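Enterotoxin type A (Staphylococcus aureus, PDB 1DYQ) is a vaccine variant of a superantigen which, in its natural form, binds MHC class II and T-cell receptor molecules, activates T cells and causes staphylococcal food poisoning. Local coordinates at residues H188-P193 with S222-I227; T121-V126 with T143-K148; R182-F187 with D228-T233; D87-Y92 with L156-R161. The protein carries 3 engineered substitutions. All blocks are in the same frame, centred on the assembly; numbering follows the deposited sequence.

Interaction 1: H188-P193 with S222-I227; sequences HTSTEP and SENMHI. With ZN (zinc ion), chain B.
His188 and His226 are two of the three protein ligands of the zinc ion that the toxin needs for its interaction with MHC class II. Zinc sits 2.3 Å from His188 ND1 and 2.2 Å from His226 NE2; one ring binds through the nitrogen near its CB and the other through the far nitrogen. The side chains lie alongside each other and point the same way, their ring planes turned 57° apart, while His188 CB rests over one face of the His226 ring, displaced toward its rim. In the backbone, the two residues form an antiparallel hydrogen-bonded pair in the beta-grasp sheet: His188 N reaches His226 O at 2.8 Å, and His226 N reaches His188 O at 3.1 Å in the straighter bond, 168° at the hydrogen. Asp228, two residues on along the same strand, completes the protein's share of the site. The regular pairing ends here, although Thr189 and Met225 stay in contact. Met225 CG lies against His188 O and Thr189 CG2, and a type II turn from Ser222 to Met225 brings Glu223 O to a water, 2.6 Å away, that also accepts from Ser190 N.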
# COMPACT_ATOMS: atom_id res chain seq x y z
N HIS A 188 -0.27 -6.10 12.96
CA HIS A 188 0.05 -6.38 14.35
C HIS A 188 1.38 -7.08 14.52
O HIS A 188 1.51 -8.28 14.37
CB HIS A 188 -1.06 -7.23 14.99
CG HIS A 188 -1.03 -7.15 16.50
ND1 HIS A 188 -2.12 -7.62 17.20
CD2 HIS A 188 -0.22 -6.65 17.41
CE1 HIS A 188 -1.95 -7.49 18.49
NE2 HIS A 188 -0.78 -6.88 18.66
N THR A 189 2.40 -6.29 14.85
CA THR A 189 3.76 -6.78 15.00
C THR A 189 4.04 -7.27 16.41
O THR A 189 3.35 -6.86 17.34
CB THR A 189 4.75 -5.61 14.67
OG1 THR A 189 4.20 -4.41 15.26
CG2 THR A 189 4.83 -5.41 13.17
N SER A 190 5.07 -8.09 16.57
CA SER A 190 5.51 -8.59 17.86
C SER A 190 6.00 -7.44 18.75
O SER A 190 5.59 -7.31 19.89
CB SER A 190 6.69 -9.57 17.66
OG SER A 190 6.27 -10.77 17.05
N THR A 191 6.95 -6.68 18.21
CA THR A 191 7.43 -5.47 18.84
C THR A 191 7.01 -4.27 17.98
O THR A 191 6.86 -4.39 16.77
CB THR A 191 8.95 -5.43 19.02
OG1 THR A 191 9.60 -5.73 17.78
CG2 THR A 191 9.39 -6.45 20.07
N GLU A 192 6.81 -3.14 18.64
CA GLU A 192 6.41 -1.93 17.94
C GLU A 192 4.89 -1.79 17.98
O GLU A 192 4.15 -2.75 17.78
N PRO A 193 4.47 -0.60 18.36
CA PRO A 193 3.05 -0.23 18.29
C PRO A 193 2.61 -0.55 16.85
O PRO A 193 3.44 -0.46 15.93
CB PRO A 193 3.02 1.25 18.55
CG PRO A 193 4.35 1.63 19.07
CD PRO A 193 5.32 0.60 18.57
N SER A 222 8.33 -8.90 9.54
CA SER A 222 7.26 -9.82 9.19
C SER A 222 7.26 -11.02 10.14
O SER A 222 6.32 -11.80 10.11
CB SER A 222 7.39 -10.28 7.74
OG SER A 222 8.63 -10.96 7.56
N GLU A 223 8.36 -11.20 10.87
CA GLU A 223 8.58 -12.30 11.71
C GLU A 223 7.55 -12.17 12.87
O GLU A 223 7.40 -11.27 13.63
CB GLU A 223 9.89 -12.50 12.36
CG GLU A 223 10.06 -13.85 13.07
CD GLU A 223 11.42 -14.07 13.66
OE1 GLU A 223 12.03 -13.13 14.22
OE2 GLU A 223 11.92 -15.23 13.62
N ASN A 224 6.86 -13.28 12.87
CA ASN A 224 5.77 -13.59 13.73
C ASN A 224 4.62 -12.63 13.68
O ASN A 224 3.88 -12.55 14.71
CB ASN A 224 6.19 -13.72 15.18
CG ASN A 224 7.38 -14.61 15.40
OD1 ASN A 224 8.37 -14.20 16.03
ND2 ASN A 224 7.32 -15.83 14.89
N MET A 225 4.44 -11.85 12.66
CA MET A 225 3.37 -10.82 12.67
C MET A 225 2.10 -11.38 12.10
O MET A 225 2.03 -12.45 11.51
CB MET A 225 3.91 -9.68 11.81
CG MET A 225 2.97 -8.52 11.61
SD MET A 225 2.23 -8.41 9.93
CE MET A 225 3.73 -8.66 9.00
N HIS A 226 0.99 -10.63 12.34
CA HIS A 226 -0.25 -11.03 11.64
C HIS A 226 -1.07 -9.75 11.42
O HIS A 226 -0.68 -8.69 11.87
CB HIS A 226 -1.03 -12.07 12.44
CG HIS A 226 -1.53 -11.53 13.73
ND1 HIS A 226 -0.84 -11.63 14.91
CD2 HIS A 226 -2.66 -10.81 14.01
CE1 HIS A 226 -1.48 -11.02 15.88
NE2 HIS A 226 -2.56 -10.54 15.35
N ILE A 227 -2.16 -9.90 10.68
CA ILE A 227 -3.00 -8.76 10.34
C ILE A 227 -4.41 -9.00 10.93
O ILE A 227 -4.92 -10.10 10.79
CB ILE A 227 -3.10 -8.67 8.80
CG1 ILE A 227 -1.75 -8.10 8.27
CG2 ILE A 227 -4.24 -7.75 8.38
CD1 ILE A 227 -1.60 -8.25 6.76
ZN ZN B . -3.74 -8.91 16.29
O HOH W 1 6.84 -8.74 13.94

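Interaction 2: T121-V126 with T143-K148; sequences TEEKKV and TVKTNK
Three backbone hydrogen bonds join Lys124 and Val126 to Thr146 and Val144 where 121-126 and 143-148 run antiparallel in the beta-grasp domain. Lys124 N gives to Thr146 O at 2.8 Å, Thr146 N returns a bond to Lys124 O at 2.9 Å, and Val126 N reaches Val144 O at 2.9 Å. Between them Lys125 and Lys145 form a non-hydrogen-bonded pair, with Lys145 CA approaching Lys124 O at 3.1 Å in a CA-H...O contact. A water extends the pairing, accepting from Val144 N and probably donating to Val126 O.

The charged contact lies on the face that carries Lys125 and Lys145. Lys145 starts with CG between its backbone N and carbonyl carbon (chi1 56°) and bends again at chi3 and chi4; its NZ forms a salt bridge with Glu123 OE1 at 3.4 Å, the hydrogen bond within it weak. Glu123 CB also meets Asn147 OD1 at 3.5 Å, and the carboxylate and amide planes are only 10° apart.

The apolar contact is between Val126 and Val144, which meet CB to CG1 at 4.0 Å. Thr146 directs OG1 to Glu155 and accepts from Lys148 N in an ST turn. With Lys125 NZ 5.6 Å from Lys145 NZ, the carboxylate of Glu123 probably offsets part of the repulsion between two like charges, while the backbone bonds hold the strands together.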
# COMPACT_ATOMS: atom_id res chain seq x y z
N THR A 121 14.08 -17.57 3.54
CA THR A 121 14.23 -18.86 2.83
C THR A 121 12.85 -19.46 2.56
O THR A 121 12.60 -19.98 1.47
CB THR A 121 15.08 -19.85 3.62
OG1 THR A 121 16.32 -19.24 4.03
CG2 THR A 121 15.41 -21.07 2.77
N GLU A 122 11.95 -19.33 3.52
CA GLU A 122 10.57 -19.78 3.37
C GLU A 122 9.67 -18.53 3.21
O GLU A 122 9.75 -17.64 4.04
CB GLU A 122 10.13 -20.59 4.60
CG GLU A 122 8.77 -21.23 4.48
CD GLU A 122 8.18 -21.78 5.76
OE1 GLU A 122 7.19 -22.57 5.66
OE2 GLU A 122 8.63 -21.45 6.87
N GLU A 123 8.86 -18.54 2.18
CA GLU A 123 7.88 -17.44 2.00
C GLU A 123 7.00 -17.33 3.24
O GLU A 123 6.55 -18.36 3.77
CB GLU A 123 7.06 -17.69 0.75
CG GLU A 123 5.88 -16.74 0.56
CD GLU A 123 5.23 -16.94 -0.80
OE1 GLU A 123 4.79 -18.07 -1.10
OE2 GLU A 123 5.19 -15.97 -1.58
N LYS A 124 6.84 -16.13 3.77
CA LYS A 124 6.01 -15.92 4.94
C LYS A 124 4.56 -15.66 4.56
O LYS A 124 4.25 -14.72 3.83
CB LYS A 124 6.54 -14.73 5.78
CG LYS A 124 5.65 -14.38 6.96
CD LYS A 124 5.69 -15.49 8.02
CE LYS A 124 4.56 -15.31 9.02
NZ LYS A 124 4.74 -16.05 10.28
N LYS A 125 3.68 -16.56 4.99
CA LYS A 125 2.24 -16.34 4.85
C LYS A 125 1.77 -15.58 6.09
O LYS A 125 2.13 -15.94 7.23
CB LYS A 125 1.51 -17.66 4.70
CG LYS A 125 1.88 -18.46 3.47
CD LYS A 125 1.10 -19.77 3.39
CE LYS A 125 1.63 -20.63 2.24
NZ LYS A 125 0.91 -21.93 2.16
N VAL A 126 1.21 -14.39 5.90
CA VAL A 126 0.82 -13.55 7.02
C VAL A 126 -0.61 -13.86 7.44
O VAL A 126 -1.54 -13.57 6.72
CB VAL A 126 0.90 -12.04 6.66
CG1 VAL A 126 0.49 -11.21 7.85
CG2 VAL A 126 2.33 -11.70 6.21
N THR A 143 -3.42 -15.47 1.34
CA THR A 143 -3.94 -14.17 0.92
C THR A 143 -2.90 -13.06 0.96
O THR A 143 -2.81 -12.27 0.01
CB THR A 143 -5.14 -13.76 1.81
OG1 THR A 143 -6.15 -14.79 1.67
CG2 THR A 143 -5.71 -12.45 1.36
N VAL A 144 -2.17 -12.93 2.04
CA VAL A 144 -1.08 -11.94 2.15
C VAL A 144 0.22 -12.69 2.38
O VAL A 144 0.29 -13.51 3.32
CB VAL A 144 -1.33 -10.93 3.25
CG1 VAL A 144 -0.13 -9.99 3.42
CG2 VAL A 144 -2.59 -10.12 2.95
N LYS A 145 1.23 -12.47 1.56
CA LYS A 145 2.48 -13.20 1.72
C LYS A 145 3.66 -12.28 1.42
O LYS A 145 3.50 -11.33 0.63
CB LYS A 145 2.54 -14.40 0.75
CG LYS A 145 2.34 -13.99 -0.68
CD LYS A 145 2.44 -15.07 -1.69
CE LYS A 145 1.42 -16.17 -1.51
NZ LYS A 145 1.67 -16.92 -0.24
N THR A 146 4.81 -12.63 1.93
CA THR A 146 6.01 -11.82 1.61
C THR A 146 7.24 -12.68 1.69
O THR A 146 7.29 -13.68 2.42
CB THR A 146 6.10 -10.58 2.46
OG1 THR A 146 7.26 -9.80 1.99
CG2 THR A 146 6.29 -10.86 3.93
N ASN A 147 8.26 -12.36 0.90
CA ASN A 147 9.56 -13.00 1.03
C ASN A 147 10.54 -12.12 1.79
O ASN A 147 11.72 -12.46 1.95
CB ASN A 147 10.14 -13.28 -0.39
CG ASN A 147 9.28 -14.18 -1.22
OD1 ASN A 147 9.10 -15.35 -0.90
ND2 ASN A 147 8.75 -13.65 -2.32
N LYS A 148 10.04 -11.02 2.38
CA LYS A 148 10.90 -10.07 3.04
C LYS A 148 10.87 -10.16 4.56
O LYS A 148 9.77 -10.19 5.14
CB LYS A 148 10.53 -8.63 2.62
CG LYS A 148 10.65 -8.40 1.12
CD LYS A 148 10.18 -6.96 0.80
CE LYS A 148 10.29 -6.74 -0.71
NZ LYS A 148 9.24 -7.42 -1.48
O HOH W 2 -2.77 -14.50 4.54

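Interaction 3: R182-F187 with D228-T233; sequences RGLIVF and DIYLYT. With ZN (zinc ion), chain B.
Arg182 and Tyr232 make the cation-pi contact at one end of this antiparallel strand pair. From CB, 4.1 Å from Tyr232 CD1, the arginine chain runs out and bends at chi3 (-65°), which places NE beside Tyr232 CB at 4.0 Å. NE is also salt-bridged to the C-terminal carboxylate of Ser234. CZ lies over the ring face, 4.3 Å from the centroid of Tyr232, and NH2 comes closest, 3.4 Å from Tyr232 CG. The guanidinium is stacked on the ring, the planes 28° apart.

The same face carries Leu184, Tyr230, Val186 and Asp228. Leu184 and Tyr230 point the same way, with Leu184 CD2 3.6 Å from Tyr230 CD1, and Val186 CG2 touches the edge of that ring near CE1. At the far end Asp228 OD2 binds the zinc ion at 2.2 Å, together with His188 and His226. The other face is apolar: Ile185 and Ile229 lie side by side, and Leu231 CD2 leans over Gly183, whose CA comes within 3.1 Å of Tyr230 O in a CA-H...O contact. Six backbone hydrogen bonds, two at each of the pairs Arg182-Tyr232, Leu184-Tyr230 and Val186-Asp228, fix the register.

In the beta-grasp sheet, strand 182-188 is paired with 195-198 as well as with 226-232, and 226-232 runs parallel to 119-132. Ile185 packs on Asp157 and Ala160 of helix 153-168, while Tyr230 meets the ring of Trp131 on strand 119-132.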
# COMPACT_ATOMS: atom_id res chain seq x y z
N ARG A 182 -17.98 0.41 7.39
CA ARG A 182 -16.84 0.83 8.17
C ARG A 182 -15.80 -0.31 8.19
O ARG A 182 -16.14 -1.47 8.09
CB ARG A 182 -17.21 1.12 9.64
CG ARG A 182 -18.18 2.26 9.85
CD ARG A 182 -18.48 2.47 11.33
NE ARG A 182 -19.18 1.32 11.89
CZ ARG A 182 -18.96 0.82 13.11
NH1 ARG A 182 -18.05 1.35 13.90
NH2 ARG A 182 -19.66 -0.22 13.54
N GLY A 183 -14.53 0.08 8.35
CA GLY A 183 -13.50 -0.98 8.38
C GLY A 183 -12.15 -0.47 8.85
O GLY A 183 -11.81 0.70 8.68
N LEU A 184 -11.45 -1.35 9.56
CA LEU A 184 -10.15 -1.06 10.15
C LEU A 184 -9.18 -2.21 9.86
O LEU A 184 -9.54 -3.37 9.85
CB LEU A 184 -10.32 -0.99 11.69
CG LEU A 184 -9.00 -0.93 12.48
CD1 LEU A 184 -8.32 0.41 12.28
CD2 LEU A 184 -9.30 -1.11 13.98
N ILE A 185 -7.94 -1.85 9.46
CA ILE A 185 -6.91 -2.87 9.26
C ILE A 185 -5.71 -2.54 10.16
O ILE A 185 -5.35 -1.39 10.35
CB ILE A 185 -6.45 -2.98 7.80
CG1 ILE A 185 -5.40 -4.11 7.64
CG2 ILE A 185 -5.88 -1.66 7.30
CD1 ILE A 185 -5.28 -4.58 6.19
N VAL A 186 -5.24 -3.58 10.85
CA VAL A 186 -4.14 -3.45 11.79
C VAL A 186 -3.03 -4.45 11.42
O VAL A 186 -3.24 -5.63 11.21
CB VAL A 186 -4.62 -3.76 13.23
CG1 VAL A 186 -3.50 -3.61 14.23
CG2 VAL A 186 -5.79 -2.86 13.61
N PHE A 187 -1.81 -3.89 11.36
CA PHE A 187 -0.61 -4.67 11.06
C PHE A 187 0.11 -4.91 12.40
O PHE A 187 0.76 -4.09 12.97
CB PHE A 187 0.27 -3.88 10.07
CG PHE A 187 -0.48 -3.58 8.78
CD1 PHE A 187 -0.55 -4.47 7.77
CD2 PHE A 187 -1.15 -2.34 8.68
CE1 PHE A 187 -1.29 -4.22 6.61
CE2 PHE A 187 -1.92 -2.09 7.53
CZ PHE A 187 -1.97 -3.01 6.53
N ASP A 228 -4.98 -7.92 11.42
CA ASP A 228 -6.36 -7.95 11.91
C ASP A 228 -7.23 -7.01 11.07
O ASP A 228 -6.82 -5.87 10.84
CB ASP A 228 -6.47 -7.49 13.37
CG ASP A 228 -5.60 -8.30 14.28
OD1 ASP A 228 -5.65 -9.54 14.28
OD2 ASP A 228 -4.75 -7.60 14.89
N ILE A 229 -8.36 -7.53 10.66
CA ILE A 229 -9.30 -6.74 9.85
C ILE A 229 -10.67 -6.76 10.52
O ILE A 229 -11.15 -7.87 10.83
CB ILE A 229 -9.36 -7.30 8.43
CG1 ILE A 229 -7.98 -7.08 7.73
CG2 ILE A 229 -10.42 -6.55 7.62
CD1 ILE A 229 -7.89 -7.74 6.38
N TYR A 230 -11.21 -5.62 10.78
CA TYR A 230 -12.55 -5.47 11.38
C TYR A 230 -13.46 -4.75 10.37
O TYR A 230 -13.17 -3.60 10.02
CB TYR A 230 -12.46 -4.63 12.65
CG TYR A 230 -11.41 -5.10 13.63
CD1 TYR A 230 -10.10 -4.62 13.57
CD2 TYR A 230 -11.72 -6.05 14.61
CE1 TYR A 230 -9.13 -5.08 14.44
CE2 TYR A 230 -10.75 -6.48 15.50
CZ TYR A 230 -9.47 -6.00 15.41
OH TYR A 230 -8.48 -6.44 16.27
N LEU A 231 -14.50 -5.43 9.92
CA LEU A 231 -15.43 -4.87 8.95
C LEU A 231 -16.85 -4.83 9.59
O LEU A 231 -17.18 -5.72 10.35
CB LEU A 231 -15.50 -5.71 7.71
CG LEU A 231 -14.17 -6.06 7.00
CD1 LEU A 231 -14.44 -6.99 5.85
CD2 LEU A 231 -13.53 -4.75 6.53
N TYR A 232 -17.55 -3.76 9.27
CA TYR A 232 -18.93 -3.60 9.81
C TYR A 232 -19.86 -3.22 8.67
O TYR A 232 -19.50 -2.42 7.80
CB TYR A 232 -18.93 -2.51 10.87
CG TYR A 232 -17.92 -2.72 11.98
CD1 TYR A 232 -16.61 -2.24 11.83
CD2 TYR A 232 -18.23 -3.45 13.11
CE1 TYR A 232 -15.66 -2.47 12.79
CE2 TYR A 232 -17.28 -3.66 14.10
CZ TYR A 232 -16.00 -3.17 13.93
OH TYR A 232 -15.04 -3.40 14.89
N THR A 233 -21.10 -3.74 8.71
CA THR A 233 -22.07 -3.41 7.67
C THR A 233 -23.00 -2.27 8.05
O THR A 233 -24.02 -2.05 7.36
CB THR A 233 -22.87 -4.63 7.22
OG1 THR A 233 -23.54 -5.21 8.35
CG2 THR A 233 -21.98 -5.66 6.55
ZN ZN B . -3.74 -8.91 16.29

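Interaction 4: D87-Y92 with L156-R161; sequences DLYGAY and LDLQAR
The ring of Tyr89 meets Leu158 with its edge: Leu158 CD1 lies near the ring plane, 4.0 Å from Tyr89 CE1. Gln159 approaches the phenol end, its CG 3.5 Å from Tyr89 OH, and its amide plane is turned 33° from the ring. The Tyr89 and Gln159 side chains cross at about a right angle. On the helix, the flat guanidinium of Arg161 grips Asp157 side-on, one turn back. Its NE lies 3.0 Å from Asp157 OD1, which sits in the guanidinium plane at the edge of the group, while NH2 takes OD2 at 2.9 Å through the syn lone pair.

Across the contact the chemistry is mainly apolar. Tyr89 has CG anti to its backbone N (chi1 -168°), and its side chain slides past Leu158 in the opposite direction. The leucine uses both branches: CD1 also reaches Gly90 CA at 4.2 Å and Ala91 N at 4.0 Å, and CD2 meets Ala91 CB at 4.4 Å. The amide of Gln159 is engaged away from the tyrosine, OE1 accepting from Lys145 N and NE2 giving to Glu155 O. Ala91 N, beside the leucine methyl, is bonded to Gln154 OE1 of the same helix.

This is a junction between the two domains of the toxin, a strand of the OB-fold domain facing the helix of the beta-grasp domain. The axes of strand 87-91 and helix 156-161 come within 9.2 Å and cross at 46°. Helix 23-32 borders the junction, with Ile30 on Ala91 and Tyr31 on Leu158; strand 86-91 lies between 36-39 and 105-114, and the helix backs onto strand 182-188.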
# COMPACT_ATOMS: atom_id res chain seq x y z
N ASP A 87 14.77 -3.60 -3.14
CA ASP A 87 13.64 -4.23 -3.76
C ASP A 87 12.45 -3.24 -3.71
O ASP A 87 12.41 -2.43 -2.78
CB ASP A 87 13.23 -5.53 -3.08
CG ASP A 87 14.37 -6.53 -2.98
OD1 ASP A 87 15.21 -6.59 -3.92
OD2 ASP A 87 14.43 -7.25 -1.96
N LEU A 88 11.62 -3.32 -4.71
CA LEU A 88 10.47 -2.43 -4.82
C LEU A 88 9.16 -3.24 -4.79
O LEU A 88 9.05 -4.30 -5.36
CB LEU A 88 10.50 -1.69 -6.18
CG LEU A 88 11.83 -0.92 -6.43
CD1 LEU A 88 11.72 -0.31 -7.86
CD2 LEU A 88 12.03 0.15 -5.42
N TYR A 89 8.18 -2.65 -4.09
CA TYR A 89 6.82 -3.22 -4.12
C TYR A 89 5.84 -2.10 -3.79
O TYR A 89 5.74 -1.65 -2.66
CB TYR A 89 6.64 -4.37 -3.10
CG TYR A 89 5.34 -5.15 -3.31
CD1 TYR A 89 4.09 -4.54 -3.17
CD2 TYR A 89 5.39 -6.50 -3.60
CE1 TYR A 89 2.92 -5.25 -3.39
CE2 TYR A 89 4.22 -7.22 -3.81
CZ TYR A 89 3.01 -6.61 -3.67
OH TYR A 89 1.84 -7.32 -3.90
N GLY A 90 5.26 -1.51 -4.85
CA GLY A 90 4.35 -0.38 -4.61
C GLY A 90 3.53 -0.08 -5.85
O GLY A 90 3.87 -0.52 -6.95
N ALA A 91 2.47 0.70 -5.67
CA ALA A 91 1.59 1.01 -6.80
C ALA A 91 2.07 2.36 -7.38
O ALA A 91 2.15 3.34 -6.66
CB ALA A 91 0.16 1.23 -6.24
N TYR A 92 2.20 2.37 -8.71
CA TYR A 92 2.67 3.62 -9.35
C TYR A 92 1.63 4.19 -10.28
O TYR A 92 0.76 3.49 -10.79
CB TYR A 92 3.97 3.33 -10.13
CG TYR A 92 3.84 2.37 -11.28
CD1 TYR A 92 3.31 2.75 -12.50
CD2 TYR A 92 4.18 1.02 -11.13
CE1 TYR A 92 3.13 1.87 -13.53
CE2 TYR A 92 4.03 0.12 -12.17
CZ TYR A 92 3.50 0.54 -13.37
OH TYR A 92 3.34 -0.35 -14.39
N LEU A 156 1.98 -5.13 2.26
CA LEU A 156 0.97 -5.93 2.96
C LEU A 156 -0.43 -5.35 2.78
O LEU A 156 -1.37 -6.13 2.51
CB LEU A 156 1.27 -5.96 4.47
CG LEU A 156 2.66 -6.52 4.84
CD1 LEU A 156 2.82 -6.45 6.35
CD2 LEU A 156 2.84 -7.92 4.31
N ASP A 157 -0.57 -4.04 2.82
CA ASP A 157 -1.88 -3.39 2.70
C ASP A 157 -2.44 -3.52 1.30
O ASP A 157 -3.63 -3.78 1.12
CB ASP A 157 -1.71 -1.93 3.13
CG ASP A 157 -3.01 -1.22 3.47
OD1 ASP A 157 -4.01 -1.93 3.77
OD2 ASP A 157 -3.04 0.03 3.45
N LEU A 158 -1.61 -3.42 0.25
CA LEU A 158 -2.10 -3.65 -1.11
C LEU A 158 -2.68 -5.05 -1.24
O LEU A 158 -3.73 -5.26 -1.85
CB LEU A 158 -0.95 -3.43 -2.11
CG LEU A 158 -0.54 -1.97 -2.30
CD1 LEU A 158 0.77 -1.93 -3.14
CD2 LEU A 158 -1.65 -1.19 -3.01
N GLN A 159 -1.97 -6.05 -0.69
CA GLN A 159 -2.45 -7.42 -0.83
C GLN A 159 -3.74 -7.60 -0.02
O GLN A 159 -4.67 -8.21 -0.58
CB GLN A 159 -1.43 -8.45 -0.38
CG GLN A 159 -0.17 -8.53 -1.25
CD GLN A 159 0.81 -9.53 -0.60
OE1 GLN A 159 0.56 -10.72 -0.68
NE2 GLN A 159 1.86 -8.99 -0.03
N ALA A 160 -3.78 -7.05 1.17
CA ALA A 160 -5.00 -7.24 2.01
C ALA A 160 -6.21 -6.58 1.41
O ALA A 160 -7.26 -7.21 1.25
CB ALA A 160 -4.74 -6.73 3.42
N ARG A 161 -6.06 -5.32 0.93
CA ARG A 161 -7.22 -4.64 0.37
C ARG A 161 -7.65 -5.19 -0.95
O ARG A 161 -8.85 -5.14 -1.27
CB ARG A 161 -6.98 -3.12 0.31
CG ARG A 161 -6.64 -2.53 1.66
CD ARG A 161 -7.01 -1.04 1.69
NE ARG A 161 -6.22 -0.32 2.65
CZ ARG A 161 -6.36 0.95 3.01
NH1 ARG A 161 -7.37 1.68 2.56
NH2 ARG A 161 -5.47 1.50 3.84

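How the interactions relate
Interactions 1 to 3 belong to one beta-grasp sheet, whereas interaction 4 joins its helix to the OB-fold domain, near the centre of the chain. Interactions 1 and 3 share strand 226-232 and the zinc ion: the former supplies two histidines from a partly buried loop and strand start, the latter one aspartate at the end of a buried strand pair. Interaction 2 is also partly buried, pairing charged side chains on one face and valines toward the interior. Helix 153-168 connects the set, since Leu156 of interaction 4 touches both Val144 of interaction 2 and Met225 of interaction 1, and Asp157 packs on Phe187 of interaction 3. Backbone bonds dominate interactions 2 and 3; the contact of interaction 4 is mainly apolar.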